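Amine oxidase (Emericella nidulans, PDB 3PGB) probably oxidises primary amines to aldehydes as a copper- and topaquinone-dependent amine oxidase, a dimer that also carries calcium ions. Local coordinates at residues E65-G70 with I118-G123; F367-K372 with Y378-Q383. One frame throughout, in Å; residues are numbered along the deposited sequence.

Contact 1: E65-G70 with I118-G123; sequences ENVWYG and IPYLDG
Tyr120 reaches from helix 114-122 toward the loop 65-70 and meets it along one side of its ring. CB points toward the loop, and with CG anti to the backbone N (chi1 171°) the ring extends to Val67 and Glu65. CD2 and then CE2 slide past the CG1 methyl of Val67, which lies oblique to the ring, 3.7 Å from CE2. At the tip, the OH of Tyr120 accepts a nearly straight hydrogen bond from the backbone N of Glu65 (2.8 Å, 165° at the hydrogen), the donor lying close to the ring plane. The same OH sits 3.4 Å from CB of Glu65, whose carboxylate, in the conformer described, leads away toward Arg344. Within the loop, Asn66 OD1 forms an Asx turn with Trp68 N, in its carbonyl plane (3.1 Å). An Asx motif extends it, Tyr69 N donating to Asn66 OD1 from above that plane (2.9 Å). Val67 divides its methyls: CG2 lies 3.4 Å above the plane of the Trp68 ring, over its centre, and CG1 faces Tyr120. Leu121, the next residue on the helix, comes at Trp68 from the opposite direction and sets CD1 at the indole edge, near its plane, 3.5 Å from CH2.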
# COMPACT_ATOMS: atom_id res chain seq x y z
N GLU A 65 -9.54 2.97 -35.06
CA GLU A 65 -8.11 3.24 -35.19
C GLU A 65 -7.61 3.87 -33.89
O GLU A 65 -8.37 4.46 -33.13
CB GLU A 65 -7.81 4.14 -36.39
CG GLU A 65 -7.87 3.41 -37.73
CD GLU A 65 -6.76 2.38 -37.91
OE1 GLU A 65 -5.77 2.42 -37.14
OE2 GLU A 65 -6.87 1.53 -38.82
N ASN A 66 -6.31 3.71 -33.62
CA ASN A 66 -5.71 4.30 -32.44
C ASN A 66 -5.24 5.71 -32.82
O ASN A 66 -4.16 5.89 -33.38
CB ASN A 66 -4.56 3.43 -31.91
CG ASN A 66 -3.95 3.96 -30.62
OD1 ASN A 66 -3.97 5.16 -30.35
ND2 ASN A 66 -3.39 3.07 -29.83
N VAL A 67 -6.07 6.69 -32.50
CA VAL A 67 -5.85 8.06 -32.92
C VAL A 67 -4.84 8.82 -32.04
O VAL A 67 -4.55 9.99 -32.32
CB VAL A 67 -7.19 8.84 -32.96
CG1 VAL A 67 -8.19 8.13 -33.85
CG2 VAL A 67 -7.75 9.01 -31.55
N TRP A 68 -4.30 8.16 -31.01
CA TRP A 68 -3.39 8.80 -30.05
C TRP A 68 -1.94 8.28 -30.04
O TRP A 68 -1.04 9.00 -29.63
CB TRP A 68 -3.92 8.64 -28.63
CG TRP A 68 -5.35 8.98 -28.42
CD1 TRP A 68 -5.87 10.21 -28.16
CD2 TRP A 68 -6.45 8.07 -28.40
NE1 TRP A 68 -7.23 10.13 -28.00
CE2 TRP A 68 -7.61 8.82 -28.14
CE3 TRP A 68 -6.57 6.69 -28.59
CZ2 TRP A 68 -8.87 8.24 -28.06
CZ3 TRP A 68 -7.82 6.11 -28.51
CH2 TRP A 68 -8.96 6.89 -28.25
N TYR A 69 -1.72 7.03 -30.46
CA TYR A 69 -0.45 6.35 -30.16
C TYR A 69 0.79 7.11 -30.59
O TYR A 69 1.70 7.32 -29.80
CB TYR A 69 -0.42 4.93 -30.76
CG TYR A 69 0.88 4.21 -30.48
CD1 TYR A 69 1.12 3.63 -29.24
CD2 TYR A 69 1.88 4.12 -31.44
CE1 TYR A 69 2.30 2.97 -28.97
CE2 TYR A 69 3.08 3.46 -31.18
CZ TYR A 69 3.28 2.89 -29.94
OH TYR A 69 4.45 2.24 -29.66
N GLY A 70 0.84 7.51 -31.86
CA GLY A 70 2.00 8.19 -32.40
C GLY A 70 2.08 8.12 -33.90
O GLY A 70 1.22 7.53 -34.56
N ILE A 118 -14.07 11.76 -29.44
CA ILE A 118 -15.28 11.16 -28.87
C ILE A 118 -16.34 10.80 -29.93
O ILE A 118 -16.89 9.69 -29.89
CB ILE A 118 -15.91 12.04 -27.75
CG1 ILE A 118 -14.98 12.10 -26.53
CG2 ILE A 118 -17.28 11.52 -27.35
CD1 ILE A 118 -15.01 10.86 -25.66
N PRO A 119 -16.63 11.72 -30.87
CA PRO A 119 -17.57 11.38 -31.96
C PRO A 119 -17.07 10.27 -32.90
O PRO A 119 -17.89 9.55 -33.47
CB PRO A 119 -17.73 12.70 -32.72
CG PRO A 119 -17.36 13.76 -31.73
CD PRO A 119 -16.28 13.15 -30.89
N TYR A 120 -15.75 10.16 -33.07
CA TYR A 120 -15.18 9.05 -33.84
C TYR A 120 -15.33 7.71 -33.11
O TYR A 120 -15.68 6.71 -33.72
CB TYR A 120 -13.70 9.29 -34.16
CG TYR A 120 -13.02 8.08 -34.77
CD1 TYR A 120 -13.46 7.54 -35.97
CD2 TYR A 120 -11.95 7.47 -34.13
CE1 TYR A 120 -12.84 6.42 -36.53
CE2 TYR A 120 -11.32 6.35 -34.68
CZ TYR A 120 -11.78 5.83 -35.88
OH TYR A 120 -11.17 4.73 -36.44
N LEU A 121 -15.06 7.70 -31.80
CA LEU A 121 -15.19 6.49 -30.99
C LEU A 121 -16.65 6.10 -30.76
O LEU A 121 -17.00 4.93 -30.88
CB LEU A 121 -14.50 6.66 -29.63
CG LEU A 121 -12.99 6.86 -29.66
CD1 LEU A 121 -12.48 7.24 -28.27
CD2 LEU A 121 -12.28 5.61 -30.19
N ASP A 122 -17.49 7.08 -30.45
CA ASP A 122 -18.88 6.81 -30.05
C ASP A 122 -19.91 6.87 -31.19
O ASP A 122 -21.06 6.51 -30.99
CB ASP A 122 -19.31 7.77 -28.93
CG ASP A 122 -18.46 7.62 -27.67
OD1 ASP A 122 -17.65 6.67 -27.61
OD2 ASP A 122 -18.61 8.44 -26.74
N GLY A 123 -19.49 7.32 -32.38
CA GLY A 123 -20.39 7.40 -33.53
C GLY A 123 -19.69 7.22 -34.87
O GLY A 123 -18.91 6.28 -35.05

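Contact 2: F367-K372 with Y378-Q383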
# COMPACT_ATOMS: atom_id res chain seq x y z
N PHE A 367 -5.74 5.45 -23.09
CA PHE A 367 -6.92 6.15 -23.60
C PHE A 367 -8.11 5.21 -23.72
O PHE A 367 -7.97 4.01 -23.91
CB PHE A 367 -6.62 6.75 -24.97
CG PHE A 367 -5.76 7.98 -24.92
CD1 PHE A 367 -4.38 7.87 -25.00
CD2 PHE A 367 -6.33 9.23 -24.80
CE1 PHE A 367 -3.58 9.01 -24.96
CE2 PHE A 367 -5.53 10.37 -24.75
CZ PHE A 367 -4.17 10.27 -24.83
N ASP A 368 -9.30 5.79 -23.61
CA ASP A 368 -10.55 5.06 -23.78
C ASP A 368 -10.58 3.78 -22.94
O ASP A 368 -10.90 2.71 -23.45
CB ASP A 368 -10.78 4.76 -25.27
CG ASP A 368 -12.23 4.35 -25.59
OD1 ASP A 368 -12.43 3.73 -26.66
OD2 ASP A 368 -13.15 4.65 -24.80
N ILE A 369 -10.24 3.91 -21.66
CA ILE A 369 -10.32 2.79 -20.73
C ILE A 369 -11.80 2.49 -20.48
O ILE A 369 -12.50 3.33 -19.94
CB ILE A 369 -9.60 3.09 -19.37
CG1 ILE A 369 -8.10 3.33 -19.60
CG2 ILE A 369 -9.80 1.95 -18.39
CD1 ILE A 369 -7.33 3.63 -18.34
N LYS A 370 -12.26 1.31 -20.89
CA LYS A 370 -13.67 0.92 -20.71
C LYS A 370 -13.80 -0.25 -19.73
O LYS A 370 -12.88 -1.04 -19.58
CB LYS A 370 -14.33 0.55 -22.05
CG LYS A 370 -14.22 1.63 -23.14
CD LYS A 370 -14.83 1.21 -24.48
CE LYS A 370 -16.35 1.13 -24.41
NZ LYS A 370 -17.00 0.70 -25.69
N TYR A 371 -14.96 -0.34 -19.07
CA TYR A 371 -15.28 -1.45 -18.17
C TYR A 371 -16.70 -1.93 -18.46
O TYR A 371 -17.63 -1.13 -18.47
CB TYR A 371 -15.16 -1.00 -16.72
CG TYR A 371 -15.34 -2.14 -15.72
CD1 TYR A 371 -16.48 -2.24 -14.93
CD2 TYR A 371 -14.37 -3.12 -15.59
CE1 TYR A 371 -16.64 -3.28 -14.03
CE2 TYR A 371 -14.52 -4.16 -14.69
CZ TYR A 371 -15.65 -4.23 -13.91
OH TYR A 371 -15.79 -5.27 -13.03
N LYS A 372 -16.85 -3.24 -18.68
CA LYS A 372 -18.13 -3.83 -19.08
C LYS A 372 -18.77 -3.06 -20.24
O LYS A 372 -19.96 -2.73 -20.21
CB LYS A 372 -19.09 -3.95 -17.89
CG LYS A 372 -18.56 -4.83 -16.77
CD LYS A 372 -19.56 -4.97 -15.62
CE LYS A 372 -19.21 -6.17 -14.74
NZ LYS A 372 -19.56 -7.49 -15.37
N TYR A 378 -11.51 8.53 -20.24
CA TYR A 378 -11.09 8.87 -21.60
C TYR A 378 -9.57 8.83 -21.70
O TYR A 378 -9.03 8.42 -22.73
CB TYR A 378 -11.61 10.25 -22.03
CG TYR A 378 -11.02 10.74 -23.34
CD1 TYR A 378 -11.50 10.25 -24.56
CD2 TYR A 378 -9.98 11.65 -23.36
CE1 TYR A 378 -10.96 10.68 -25.76
CE2 TYR A 378 -9.43 12.08 -24.56
CZ TYR A 378 -9.92 11.59 -25.76
OH TYR A 378 -9.37 12.02 -26.94
N GLU A 379 -8.89 9.25 -20.64
CA GLU A 379 -7.44 9.40 -20.64
C GLU A 379 -6.86 9.25 -19.23
O GLU A 379 -7.41 9.80 -18.27
CB GLU A 379 -7.05 10.77 -21.22
CG GLU A 379 -5.54 11.00 -21.31
CD GLU A 379 -5.16 12.41 -21.73
OE1 GLU A 379 -3.96 12.64 -21.98
OE2 GLU A 379 -6.05 13.30 -21.81
N LEU A 380 -5.78 8.48 -19.12
CA LEU A 380 -5.02 8.31 -17.88
C LEU A 380 -3.54 8.29 -18.24
O LEU A 380 -3.12 7.51 -19.09
CB LEU A 380 -5.41 7.00 -17.19
CG LEU A 380 -4.81 6.63 -15.82
CD1 LEU A 380 -5.05 7.70 -14.77
CD2 LEU A 380 -5.38 5.29 -15.34
N GLY A 381 -2.74 9.15 -17.63
CA GLY A 381 -1.32 9.20 -17.99
C GLY A 381 -0.45 10.13 -17.18
O GLY A 381 -0.92 11.13 -16.65
N LEU A 382 0.83 9.78 -17.08
CA LEU A 382 1.82 10.63 -16.43
C LEU A 382 1.87 12.00 -17.12
O LEU A 382 1.78 12.10 -18.35
CB LEU A 382 3.20 9.98 -16.47
CG LEU A 382 4.37 10.74 -15.83
CD1 LEU A 382 4.08 11.12 -14.37
CD2 LEU A 382 5.65 9.90 -15.94
N GLN A 383 1.98 13.05 -16.32
CA GLN A 383 2.00 14.41 -16.83
C GLN A 383 3.34 15.09 -16.61
O GLN A 383 3.82 15.81 -17.49
CB GLN A 383 0.89 15.21 -16.17
CG GLN A 383 -0.49 14.75 -16.58
CD GLN A 383 -0.74 15.05 -18.02
OE1 GLN A 383 -0.86 16.21 -18.40
NE2 GLN A 383 -0.80 14.02 -18.85
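Phe367 and Tyr378 meet as an offset edge-to-face pair: the edge of the Phe367 ring points at the face of Tyr378, with planes at 83° and centroids 5.9 Å apart. CD2 of Phe367 leads, 4.2 Å from CE2 of Tyr378. Against Glu379 the same phenylalanine is turned quite differently. The two side chains run side by side in one direction, ring and carboxylate planes only 19° apart, and CE2 of Phe367 lies 3.5 Å from CG of Glu379. The glutamate chain is extended throughout, which lays it along the phenylalanine and carries its carboxylate to a salt bridge with Lys539. Phe367 and Glu379 are an antiparallel non-hydrogen-bonded pair in the beta hairpin of strands 363-371 and 374-389, within the enzyme domain of the copper amine oxidase. Both strands turn a corner here, at Asp368 and Tyr378, where Asp368 N donates to Tyr378 O (2.8 Å, 164° at the hydrogen) from well above the carbonyl plane. That oxygen of Tyr378 also receives a CA-H contact from Phe367 CA at 3.2 Å. Ile369 and Leu380 also meet, crossing at an angle, with CD1 of Ile369 3.9 Å from CD2 of Leu380.

How the contacts relate
Contact 2 is buried throughout and joins neighbouring strands of one hairpin; contact 1 lies farther from the centre of the chain, partly exposed, and brings together a loop and a helix distant in sequence. Chemistry follows place: contact 1 relies on a tyrosine hydroxyl and a few methyl contacts, contact 2 on strand pairing and aromatic packing. The two touch directly. Trp68 stacks with Phe367 and its NE1 probably hydrogen-bonds to Tyr378 OH (3.0 Å), while Ile118 packs on Tyr378 and Leu121 on Asp368, so the loop and helix cover the hairpin's corner. Tyr378 also touches Asp541 and Asp543, residues of a calcium site.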